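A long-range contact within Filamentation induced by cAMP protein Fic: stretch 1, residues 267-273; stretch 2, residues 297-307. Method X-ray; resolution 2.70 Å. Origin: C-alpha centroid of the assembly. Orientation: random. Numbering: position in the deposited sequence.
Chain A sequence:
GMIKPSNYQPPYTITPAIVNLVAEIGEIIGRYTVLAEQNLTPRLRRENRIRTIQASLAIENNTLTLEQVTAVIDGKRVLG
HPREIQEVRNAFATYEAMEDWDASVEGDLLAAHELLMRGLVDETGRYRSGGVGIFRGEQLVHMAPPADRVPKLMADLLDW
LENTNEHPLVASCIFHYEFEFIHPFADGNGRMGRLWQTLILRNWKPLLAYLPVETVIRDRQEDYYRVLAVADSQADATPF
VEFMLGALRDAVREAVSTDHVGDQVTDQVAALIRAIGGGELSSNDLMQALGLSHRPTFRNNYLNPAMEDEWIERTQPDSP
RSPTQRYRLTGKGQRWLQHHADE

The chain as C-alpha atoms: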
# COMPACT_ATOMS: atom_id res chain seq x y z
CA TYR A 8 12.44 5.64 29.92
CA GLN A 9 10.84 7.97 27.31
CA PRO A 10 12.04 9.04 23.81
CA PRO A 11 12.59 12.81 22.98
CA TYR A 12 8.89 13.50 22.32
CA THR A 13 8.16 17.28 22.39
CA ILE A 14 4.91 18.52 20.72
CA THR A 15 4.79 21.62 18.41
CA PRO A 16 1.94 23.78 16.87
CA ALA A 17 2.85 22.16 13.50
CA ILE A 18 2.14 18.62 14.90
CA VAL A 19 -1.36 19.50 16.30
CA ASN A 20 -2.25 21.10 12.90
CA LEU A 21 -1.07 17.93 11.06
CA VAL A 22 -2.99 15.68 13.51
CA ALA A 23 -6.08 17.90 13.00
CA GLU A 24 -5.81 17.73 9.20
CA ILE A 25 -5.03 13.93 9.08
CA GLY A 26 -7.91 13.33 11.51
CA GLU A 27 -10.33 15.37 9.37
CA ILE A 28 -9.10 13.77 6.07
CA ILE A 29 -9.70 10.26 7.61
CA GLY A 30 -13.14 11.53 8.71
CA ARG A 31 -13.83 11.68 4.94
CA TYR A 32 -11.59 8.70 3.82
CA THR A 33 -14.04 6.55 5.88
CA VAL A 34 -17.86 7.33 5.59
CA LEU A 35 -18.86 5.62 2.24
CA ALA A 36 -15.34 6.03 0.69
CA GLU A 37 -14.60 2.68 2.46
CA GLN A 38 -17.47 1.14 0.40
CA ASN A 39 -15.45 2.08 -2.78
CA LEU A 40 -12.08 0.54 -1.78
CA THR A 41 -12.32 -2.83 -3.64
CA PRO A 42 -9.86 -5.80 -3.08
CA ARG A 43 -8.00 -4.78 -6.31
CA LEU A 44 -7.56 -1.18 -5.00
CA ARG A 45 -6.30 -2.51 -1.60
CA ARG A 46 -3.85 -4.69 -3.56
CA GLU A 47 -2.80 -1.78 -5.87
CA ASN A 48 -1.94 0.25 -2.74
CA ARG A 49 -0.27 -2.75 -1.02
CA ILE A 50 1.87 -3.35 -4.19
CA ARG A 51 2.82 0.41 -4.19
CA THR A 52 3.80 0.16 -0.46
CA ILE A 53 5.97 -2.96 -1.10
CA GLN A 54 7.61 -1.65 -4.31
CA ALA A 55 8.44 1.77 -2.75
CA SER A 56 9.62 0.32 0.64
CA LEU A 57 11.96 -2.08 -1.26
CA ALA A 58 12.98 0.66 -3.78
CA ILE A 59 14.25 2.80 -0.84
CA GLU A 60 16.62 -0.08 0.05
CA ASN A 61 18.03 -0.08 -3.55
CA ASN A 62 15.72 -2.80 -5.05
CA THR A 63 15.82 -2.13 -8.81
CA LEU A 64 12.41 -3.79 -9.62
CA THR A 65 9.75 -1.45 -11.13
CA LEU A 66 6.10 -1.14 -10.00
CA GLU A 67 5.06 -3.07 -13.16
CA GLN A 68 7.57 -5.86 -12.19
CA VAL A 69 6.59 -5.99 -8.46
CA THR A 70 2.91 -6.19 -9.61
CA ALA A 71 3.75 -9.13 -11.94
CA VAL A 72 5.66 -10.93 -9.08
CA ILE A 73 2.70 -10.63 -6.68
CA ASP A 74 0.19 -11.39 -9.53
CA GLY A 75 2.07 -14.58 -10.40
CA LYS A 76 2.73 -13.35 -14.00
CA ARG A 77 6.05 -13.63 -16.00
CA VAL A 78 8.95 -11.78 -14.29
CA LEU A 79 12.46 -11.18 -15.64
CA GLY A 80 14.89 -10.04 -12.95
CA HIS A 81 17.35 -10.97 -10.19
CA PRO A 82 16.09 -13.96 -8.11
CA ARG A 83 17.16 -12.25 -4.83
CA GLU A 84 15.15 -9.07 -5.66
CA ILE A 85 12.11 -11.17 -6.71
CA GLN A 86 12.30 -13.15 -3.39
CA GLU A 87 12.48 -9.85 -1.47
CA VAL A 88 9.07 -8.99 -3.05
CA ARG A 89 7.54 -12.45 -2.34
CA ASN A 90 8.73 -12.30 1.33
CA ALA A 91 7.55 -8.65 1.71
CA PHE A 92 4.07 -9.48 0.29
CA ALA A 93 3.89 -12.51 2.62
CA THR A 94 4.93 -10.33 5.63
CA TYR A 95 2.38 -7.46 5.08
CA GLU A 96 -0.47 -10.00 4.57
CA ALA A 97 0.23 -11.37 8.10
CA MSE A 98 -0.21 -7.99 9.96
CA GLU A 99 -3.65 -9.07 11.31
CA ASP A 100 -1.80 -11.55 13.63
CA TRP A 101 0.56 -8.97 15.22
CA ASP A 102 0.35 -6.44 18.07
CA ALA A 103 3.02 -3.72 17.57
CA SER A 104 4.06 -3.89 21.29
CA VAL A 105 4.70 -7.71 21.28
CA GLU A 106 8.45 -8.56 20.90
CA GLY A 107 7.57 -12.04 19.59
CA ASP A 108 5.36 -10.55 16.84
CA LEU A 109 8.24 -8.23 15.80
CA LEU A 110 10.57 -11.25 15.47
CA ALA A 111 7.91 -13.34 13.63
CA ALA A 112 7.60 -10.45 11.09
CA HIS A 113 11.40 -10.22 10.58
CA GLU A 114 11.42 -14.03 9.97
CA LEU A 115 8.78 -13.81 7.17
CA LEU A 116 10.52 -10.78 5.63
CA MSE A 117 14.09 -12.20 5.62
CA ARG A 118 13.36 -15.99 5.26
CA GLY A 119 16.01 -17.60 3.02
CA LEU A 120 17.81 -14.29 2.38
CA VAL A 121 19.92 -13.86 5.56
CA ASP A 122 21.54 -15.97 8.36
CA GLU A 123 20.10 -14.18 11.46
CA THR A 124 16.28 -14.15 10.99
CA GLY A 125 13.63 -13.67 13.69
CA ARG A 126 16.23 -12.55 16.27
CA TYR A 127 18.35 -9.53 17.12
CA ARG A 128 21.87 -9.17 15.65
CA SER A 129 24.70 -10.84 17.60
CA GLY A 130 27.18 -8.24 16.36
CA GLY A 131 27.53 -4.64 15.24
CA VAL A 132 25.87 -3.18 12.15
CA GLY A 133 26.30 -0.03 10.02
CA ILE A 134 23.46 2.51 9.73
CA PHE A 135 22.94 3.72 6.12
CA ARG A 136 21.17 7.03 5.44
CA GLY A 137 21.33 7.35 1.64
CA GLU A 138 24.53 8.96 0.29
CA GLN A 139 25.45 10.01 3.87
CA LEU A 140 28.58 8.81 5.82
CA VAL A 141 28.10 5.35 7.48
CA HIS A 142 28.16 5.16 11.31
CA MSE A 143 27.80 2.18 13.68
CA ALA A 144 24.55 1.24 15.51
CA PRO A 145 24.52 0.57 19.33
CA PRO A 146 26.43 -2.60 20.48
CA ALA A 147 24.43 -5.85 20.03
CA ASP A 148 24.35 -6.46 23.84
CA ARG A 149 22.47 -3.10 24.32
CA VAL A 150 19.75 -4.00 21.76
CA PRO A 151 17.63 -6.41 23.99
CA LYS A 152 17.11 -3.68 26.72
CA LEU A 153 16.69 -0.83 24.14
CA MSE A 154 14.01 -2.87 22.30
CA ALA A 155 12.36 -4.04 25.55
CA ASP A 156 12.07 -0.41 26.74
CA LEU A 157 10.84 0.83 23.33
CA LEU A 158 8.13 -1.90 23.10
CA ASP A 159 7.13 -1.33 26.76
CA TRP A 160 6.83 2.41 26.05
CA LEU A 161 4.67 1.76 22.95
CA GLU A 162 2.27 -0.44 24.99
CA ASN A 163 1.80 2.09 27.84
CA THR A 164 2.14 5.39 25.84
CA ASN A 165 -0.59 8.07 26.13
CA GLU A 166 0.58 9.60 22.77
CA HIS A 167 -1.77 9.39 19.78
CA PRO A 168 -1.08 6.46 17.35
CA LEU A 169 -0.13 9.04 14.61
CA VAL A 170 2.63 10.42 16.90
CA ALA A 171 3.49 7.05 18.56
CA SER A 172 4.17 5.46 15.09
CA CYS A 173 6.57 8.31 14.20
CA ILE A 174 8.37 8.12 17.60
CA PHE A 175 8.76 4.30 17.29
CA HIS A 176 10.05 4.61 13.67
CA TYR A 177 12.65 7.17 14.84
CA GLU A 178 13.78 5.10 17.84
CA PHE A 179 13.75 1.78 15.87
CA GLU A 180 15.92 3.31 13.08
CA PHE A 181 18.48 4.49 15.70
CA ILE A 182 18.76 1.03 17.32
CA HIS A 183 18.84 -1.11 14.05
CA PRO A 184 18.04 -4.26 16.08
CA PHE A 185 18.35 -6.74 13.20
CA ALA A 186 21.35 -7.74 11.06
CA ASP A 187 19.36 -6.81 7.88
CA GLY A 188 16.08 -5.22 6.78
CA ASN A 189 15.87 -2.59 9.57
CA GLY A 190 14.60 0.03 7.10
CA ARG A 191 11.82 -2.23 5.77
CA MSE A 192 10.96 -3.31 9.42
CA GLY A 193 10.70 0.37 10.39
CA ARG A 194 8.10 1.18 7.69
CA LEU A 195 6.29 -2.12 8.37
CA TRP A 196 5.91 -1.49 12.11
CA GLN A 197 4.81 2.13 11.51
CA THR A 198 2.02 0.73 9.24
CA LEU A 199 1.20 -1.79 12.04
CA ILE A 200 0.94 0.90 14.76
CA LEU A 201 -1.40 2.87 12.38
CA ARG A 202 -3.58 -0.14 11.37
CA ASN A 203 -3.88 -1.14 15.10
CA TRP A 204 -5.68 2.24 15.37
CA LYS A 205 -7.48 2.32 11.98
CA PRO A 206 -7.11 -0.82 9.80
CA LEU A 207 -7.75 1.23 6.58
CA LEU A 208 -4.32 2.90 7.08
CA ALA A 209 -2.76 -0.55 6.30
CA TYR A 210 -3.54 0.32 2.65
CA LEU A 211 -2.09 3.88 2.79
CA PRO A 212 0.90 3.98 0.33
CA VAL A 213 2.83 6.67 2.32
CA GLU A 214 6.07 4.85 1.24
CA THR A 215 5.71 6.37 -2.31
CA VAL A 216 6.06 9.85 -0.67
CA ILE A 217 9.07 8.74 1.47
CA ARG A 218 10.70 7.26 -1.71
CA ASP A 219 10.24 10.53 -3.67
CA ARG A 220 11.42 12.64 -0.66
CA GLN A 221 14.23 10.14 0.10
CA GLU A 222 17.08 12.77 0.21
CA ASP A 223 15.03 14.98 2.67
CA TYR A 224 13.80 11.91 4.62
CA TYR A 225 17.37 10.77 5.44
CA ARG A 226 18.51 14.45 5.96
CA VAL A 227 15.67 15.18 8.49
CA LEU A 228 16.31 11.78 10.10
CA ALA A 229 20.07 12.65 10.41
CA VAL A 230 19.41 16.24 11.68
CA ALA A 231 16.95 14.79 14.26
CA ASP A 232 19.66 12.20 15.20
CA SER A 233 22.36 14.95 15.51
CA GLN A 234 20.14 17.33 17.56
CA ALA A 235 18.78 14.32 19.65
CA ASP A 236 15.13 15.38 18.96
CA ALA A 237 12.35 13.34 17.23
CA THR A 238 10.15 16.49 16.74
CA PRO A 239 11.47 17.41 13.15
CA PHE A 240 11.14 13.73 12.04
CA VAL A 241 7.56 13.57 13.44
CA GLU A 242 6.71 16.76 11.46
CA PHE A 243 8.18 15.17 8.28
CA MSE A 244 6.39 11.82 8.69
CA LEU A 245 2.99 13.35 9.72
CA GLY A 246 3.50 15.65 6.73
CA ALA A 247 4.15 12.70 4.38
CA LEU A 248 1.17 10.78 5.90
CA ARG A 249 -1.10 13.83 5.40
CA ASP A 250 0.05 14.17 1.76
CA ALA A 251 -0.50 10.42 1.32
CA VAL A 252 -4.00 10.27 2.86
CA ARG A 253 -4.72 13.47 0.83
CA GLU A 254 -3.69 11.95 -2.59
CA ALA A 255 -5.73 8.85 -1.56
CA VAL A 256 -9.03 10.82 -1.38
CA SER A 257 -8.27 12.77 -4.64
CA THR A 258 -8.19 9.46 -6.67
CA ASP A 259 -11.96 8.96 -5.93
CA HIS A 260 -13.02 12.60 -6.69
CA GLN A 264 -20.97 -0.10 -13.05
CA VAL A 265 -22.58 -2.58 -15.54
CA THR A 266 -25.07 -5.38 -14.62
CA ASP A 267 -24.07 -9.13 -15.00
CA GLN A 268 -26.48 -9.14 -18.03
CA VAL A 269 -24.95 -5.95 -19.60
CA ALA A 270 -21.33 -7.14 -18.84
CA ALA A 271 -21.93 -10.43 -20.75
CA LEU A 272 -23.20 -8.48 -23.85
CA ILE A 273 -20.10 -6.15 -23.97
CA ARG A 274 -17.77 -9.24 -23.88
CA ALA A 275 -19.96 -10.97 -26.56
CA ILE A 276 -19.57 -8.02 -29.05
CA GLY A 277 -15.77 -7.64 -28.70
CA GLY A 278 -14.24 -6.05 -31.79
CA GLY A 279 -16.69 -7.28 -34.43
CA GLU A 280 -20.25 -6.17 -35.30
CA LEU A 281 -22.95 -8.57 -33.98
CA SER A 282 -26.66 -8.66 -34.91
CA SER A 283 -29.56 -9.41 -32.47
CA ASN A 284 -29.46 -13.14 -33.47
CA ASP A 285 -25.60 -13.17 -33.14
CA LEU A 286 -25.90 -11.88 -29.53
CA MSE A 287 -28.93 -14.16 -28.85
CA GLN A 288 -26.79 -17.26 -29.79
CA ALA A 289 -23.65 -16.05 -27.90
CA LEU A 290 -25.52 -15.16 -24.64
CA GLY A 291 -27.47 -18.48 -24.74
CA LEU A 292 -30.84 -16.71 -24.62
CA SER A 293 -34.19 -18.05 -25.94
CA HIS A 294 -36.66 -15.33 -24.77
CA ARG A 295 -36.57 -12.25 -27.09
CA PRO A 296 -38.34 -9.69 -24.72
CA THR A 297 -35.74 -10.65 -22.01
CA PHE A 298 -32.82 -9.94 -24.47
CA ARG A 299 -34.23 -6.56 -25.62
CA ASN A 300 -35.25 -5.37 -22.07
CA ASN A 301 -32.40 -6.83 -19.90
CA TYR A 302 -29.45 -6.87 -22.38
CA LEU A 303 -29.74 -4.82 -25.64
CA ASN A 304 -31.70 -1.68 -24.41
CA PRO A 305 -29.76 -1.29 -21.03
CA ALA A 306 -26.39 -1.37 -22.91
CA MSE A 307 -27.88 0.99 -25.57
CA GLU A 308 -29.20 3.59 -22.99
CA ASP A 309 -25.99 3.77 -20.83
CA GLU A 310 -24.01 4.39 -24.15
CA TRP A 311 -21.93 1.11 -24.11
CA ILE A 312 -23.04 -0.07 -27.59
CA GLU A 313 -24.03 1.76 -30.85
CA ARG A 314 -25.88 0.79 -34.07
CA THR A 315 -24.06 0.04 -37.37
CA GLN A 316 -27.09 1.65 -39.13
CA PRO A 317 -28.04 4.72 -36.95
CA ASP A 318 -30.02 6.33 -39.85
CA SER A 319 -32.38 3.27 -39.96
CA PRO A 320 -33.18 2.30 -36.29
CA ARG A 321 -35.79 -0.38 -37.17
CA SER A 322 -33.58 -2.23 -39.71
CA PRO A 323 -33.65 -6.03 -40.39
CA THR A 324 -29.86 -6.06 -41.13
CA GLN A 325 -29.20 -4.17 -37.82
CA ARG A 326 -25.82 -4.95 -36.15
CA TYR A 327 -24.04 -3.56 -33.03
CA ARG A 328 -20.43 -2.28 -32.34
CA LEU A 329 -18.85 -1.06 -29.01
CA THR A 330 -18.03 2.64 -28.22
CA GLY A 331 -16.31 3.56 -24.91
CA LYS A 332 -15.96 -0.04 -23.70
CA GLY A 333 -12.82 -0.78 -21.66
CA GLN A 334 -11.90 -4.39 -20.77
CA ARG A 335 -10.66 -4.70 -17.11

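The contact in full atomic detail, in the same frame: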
# COMPACT_ATOMS: atom_id res chain seq x y z
N ASP A 267 -24.61 -7.84 -14.51
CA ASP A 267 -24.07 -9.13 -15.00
C ASP A 267 -24.63 -9.46 -16.41
O ASP A 267 -23.95 -10.12 -17.20
CB ASP A 267 -24.40 -10.27 -14.02
CG ASP A 267 -23.61 -10.22 -12.72
OD1 ASP A 267 -22.43 -9.79 -12.76
OD2 ASP A 267 -24.11 -10.73 -11.69
N GLN A 268 -25.86 -8.97 -16.71
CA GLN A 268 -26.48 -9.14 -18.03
C GLN A 268 -25.80 -8.23 -19.07
O GLN A 268 -25.46 -8.69 -20.16
CB GLN A 268 -28.00 -8.83 -17.95
CG GLN A 268 -28.84 -9.93 -17.26
CD GLN A 268 -28.56 -10.06 -15.78
OE1 GLN A 268 -28.25 -9.08 -15.09
NE2 GLN A 268 -28.76 -11.26 -15.24
N VAL A 269 -25.57 -6.95 -18.71
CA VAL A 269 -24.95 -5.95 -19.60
C VAL A 269 -23.45 -6.28 -19.81
O VAL A 269 -22.93 -6.10 -20.92
CB VAL A 269 -25.14 -4.51 -19.04
CG1 VAL A 269 -24.57 -3.47 -20.01
CG2 VAL A 269 -26.61 -4.22 -18.75
N ALA A 270 -22.76 -6.78 -18.76
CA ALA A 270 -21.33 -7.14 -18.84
C ALA A 270 -21.10 -8.29 -19.83
O ALA A 270 -20.12 -8.27 -20.58
CB ALA A 270 -20.81 -7.52 -17.46
N ALA A 271 -22.03 -9.28 -19.85
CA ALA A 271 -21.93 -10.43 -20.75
C ALA A 271 -22.11 -10.01 -22.23
O ALA A 271 -21.50 -10.62 -23.11
CB ALA A 271 -22.98 -11.47 -20.38
N LEU A 272 -22.95 -8.98 -22.48
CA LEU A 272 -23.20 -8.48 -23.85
C LEU A 272 -21.96 -7.76 -24.40
O LEU A 272 -21.59 -7.97 -25.56
CB LEU A 272 -24.43 -7.53 -23.86
CG LEU A 272 -24.94 -7.09 -25.26
CD1 LEU A 272 -26.43 -6.84 -25.24
CD2 LEU A 272 -24.20 -5.85 -25.76
N ILE A 273 -21.30 -6.90 -23.57
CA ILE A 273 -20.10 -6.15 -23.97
C ILE A 273 -18.97 -7.13 -24.37
O ILE A 273 -18.32 -6.93 -25.41
CB ILE A 273 -19.64 -5.19 -22.83
CG1 ILE A 273 -20.78 -4.20 -22.45
CG2 ILE A 273 -18.36 -4.43 -23.23
CD1 ILE A 273 -20.51 -3.35 -21.15
N THR A 297 -36.79 -10.67 -23.05
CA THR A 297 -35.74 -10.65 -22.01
C THR A 297 -34.42 -10.05 -22.58
O THR A 297 -33.79 -9.22 -21.93
CB THR A 297 -35.51 -12.07 -21.44
OG1 THR A 297 -36.72 -12.53 -20.84
CG2 THR A 297 -34.38 -12.11 -20.40
N PHE A 298 -34.04 -10.46 -23.82
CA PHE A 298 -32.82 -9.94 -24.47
C PHE A 298 -32.92 -8.43 -24.73
O PHE A 298 -31.98 -7.70 -24.46
CB PHE A 298 -32.55 -10.69 -25.79
CG PHE A 298 -31.47 -10.06 -26.64
CD1 PHE A 298 -30.13 -10.12 -26.26
CD2 PHE A 298 -31.78 -9.44 -27.85
CE1 PHE A 298 -29.14 -9.52 -27.03
CE2 PHE A 298 -30.78 -8.85 -28.63
CZ PHE A 298 -29.47 -8.89 -28.21
N ARG A 299 -34.05 -7.97 -25.28
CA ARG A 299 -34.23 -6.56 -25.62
C ARG A 299 -34.28 -5.69 -24.34
O ARG A 299 -33.60 -4.67 -24.27
CB ARG A 299 -35.52 -6.37 -26.45
CG ARG A 299 -35.51 -5.14 -27.37
CD ARG A 299 -34.59 -5.33 -28.58
NE ARG A 299 -34.79 -4.30 -29.60
CZ ARG A 299 -34.14 -3.14 -29.64
NH1 ARG A 299 -33.27 -2.84 -28.69
NH2 ARG A 299 -34.37 -2.28 -30.61
N ASN A 300 -35.01 -6.15 -23.29
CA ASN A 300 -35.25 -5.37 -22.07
C ASN A 300 -34.07 -5.44 -21.07
O ASN A 300 -33.83 -4.47 -20.34
CB ASN A 300 -36.54 -5.83 -21.38
CG ASN A 300 -37.79 -5.69 -22.23
OD1 ASN A 300 -37.89 -4.80 -23.08
ND2 ASN A 300 -38.78 -6.52 -21.96
N ASN A 301 -33.41 -6.63 -20.94
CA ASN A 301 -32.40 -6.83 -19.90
C ASN A 301 -30.96 -6.78 -20.46
O ASN A 301 -30.01 -6.72 -19.67
CB ASN A 301 -32.62 -8.18 -19.19
CG ASN A 301 -33.97 -8.33 -18.52
OD1 ASN A 301 -34.77 -7.38 -18.45
ND2 ASN A 301 -34.25 -9.51 -17.99
N TYR A 302 -30.79 -6.82 -21.79
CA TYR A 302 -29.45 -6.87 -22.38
C TYR A 302 -29.22 -5.73 -23.40
O TYR A 302 -28.34 -4.90 -23.19
CB TYR A 302 -29.21 -8.25 -23.05
CG TYR A 302 -29.10 -9.40 -22.08
CD1 TYR A 302 -30.23 -9.98 -21.51
CD2 TYR A 302 -27.87 -9.98 -21.79
CE1 TYR A 302 -30.13 -11.04 -20.61
CE2 TYR A 302 -27.76 -11.06 -20.91
CZ TYR A 302 -28.89 -11.59 -20.33
OH TYR A 302 -28.79 -12.64 -19.45
N LEU A 303 -29.99 -5.73 -24.52
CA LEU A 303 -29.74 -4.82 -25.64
C LEU A 303 -30.06 -3.34 -25.27
O LEU A 303 -29.21 -2.47 -25.47
CB LEU A 303 -30.54 -5.25 -26.87
CG LEU A 303 -30.12 -4.61 -28.21
CD1 LEU A 303 -28.64 -4.84 -28.50
CD2 LEU A 303 -30.95 -5.15 -29.35
N ASN A 304 -31.30 -3.06 -24.76
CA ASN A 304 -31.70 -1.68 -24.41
C ASN A 304 -30.84 -1.09 -23.24
O ASN A 304 -30.39 0.05 -23.35
CB ASN A 304 -33.20 -1.61 -24.05
CG ASN A 304 -34.13 -1.77 -25.24
OD1 ASN A 304 -33.78 -1.44 -26.39
ND2 ASN A 304 -35.36 -2.17 -24.98
N PRO A 305 -30.57 -1.86 -22.13
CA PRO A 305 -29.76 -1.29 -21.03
C PRO A 305 -28.36 -0.86 -21.51
O PRO A 305 -27.89 0.21 -21.12
CB PRO A 305 -29.67 -2.45 -20.02
CG PRO A 305 -30.83 -3.31 -20.33
CD PRO A 305 -31.04 -3.22 -21.80
N ALA A 306 -27.71 -1.69 -22.36
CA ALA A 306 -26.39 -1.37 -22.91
C ALA A 306 -26.48 -0.22 -23.93
O ALA A 306 -25.51 0.52 -24.11
CB ALA A 306 -25.79 -2.60 -23.57
N MSE A 307 -27.65 -0.06 -24.58
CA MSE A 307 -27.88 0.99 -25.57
C MSE A 307 -28.11 2.36 -24.87
O MSE A 307 -27.61 3.39 -25.35
CB MSE A 307 -29.11 0.63 -26.45
CG MSE A 307 -29.28 1.54 -27.66
SE MSE A 307 -28.06 1.11 -29.12
CE MSE A 307 -28.40 2.67 -30.25

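Two helices, residues 267-273 and 297-307, cross at 71° with their axes approaching to 8.5 Å, and they meet without a single hydrogen bond between them. The contact rests on apolar packing and on one aliphatic group lying over an aromatic ring.

Asp267, at the start of stretch 1, takes no part. Its CA-to-CB bond points sideways, the carboxylate leads away, and an exposed position suits its charge.

Gln268 is the first residue to touch. Its CA-to-CB bond points toward the second helix, and CB lies over one face of the Tyr302 ring, 3.8 Å from the ring centroid and only 15° off the ring normal, a CH-pi contact. The same CB is 3.4 Å from the backbone O of Asn301. The end of the side chain leads away, so the long glutamine offers its aliphatic part to the aromatic surface while its amide departs from the contact. Tyrosine suits the other half of this pair: its ring provides a broad flat face, and the side chain, though it starts sideways, comes nearer at its end. The ring also reaches the backbone of the first helix, with CD2 of Tyr302 3.2 Å from O of Gln268.

Val269 marks the closest register of the two backbones, its CA lying 5.4 Å from CA of Tyr302. Here a compact branched residue is well placed, because its two methyls can meet different partners: CG2 packs against CB of Pro305 at 3.8 Å, and CG1 against CB of Ala306 at 3.9 Å. The small alanine allows this close approach. Pro305 lies where the second helix is kinked, just after the wider turn at 299-303; having no amide hydrogen, proline cannot bond to the turn before, yet its ring carbons serve as an apolar surface.

Ala270 faces out of reach, and Ala271, though directed toward the other helix, is too short to make a close contact.

Leu272, one turn on from Gln268, is the knob of the interface. Its side chain fits among Phe298, Tyr302, Leu303 and Ala306. CD1 lies 3.8 Å from CB of Tyr302, 4.2 Å from CE1 of Phe298 and 4.4 Å from CD1 of Leu303, while CD2 lies 4.2 Å from CB of Ala306. A forked, wholly apolar side chain fills such a buried pocket efficiently.

Ile273 closes the stretch at the margin; even its nearest side-chain atom, CG1 of Ile273, stays 5.4 Å from CB of Ala306.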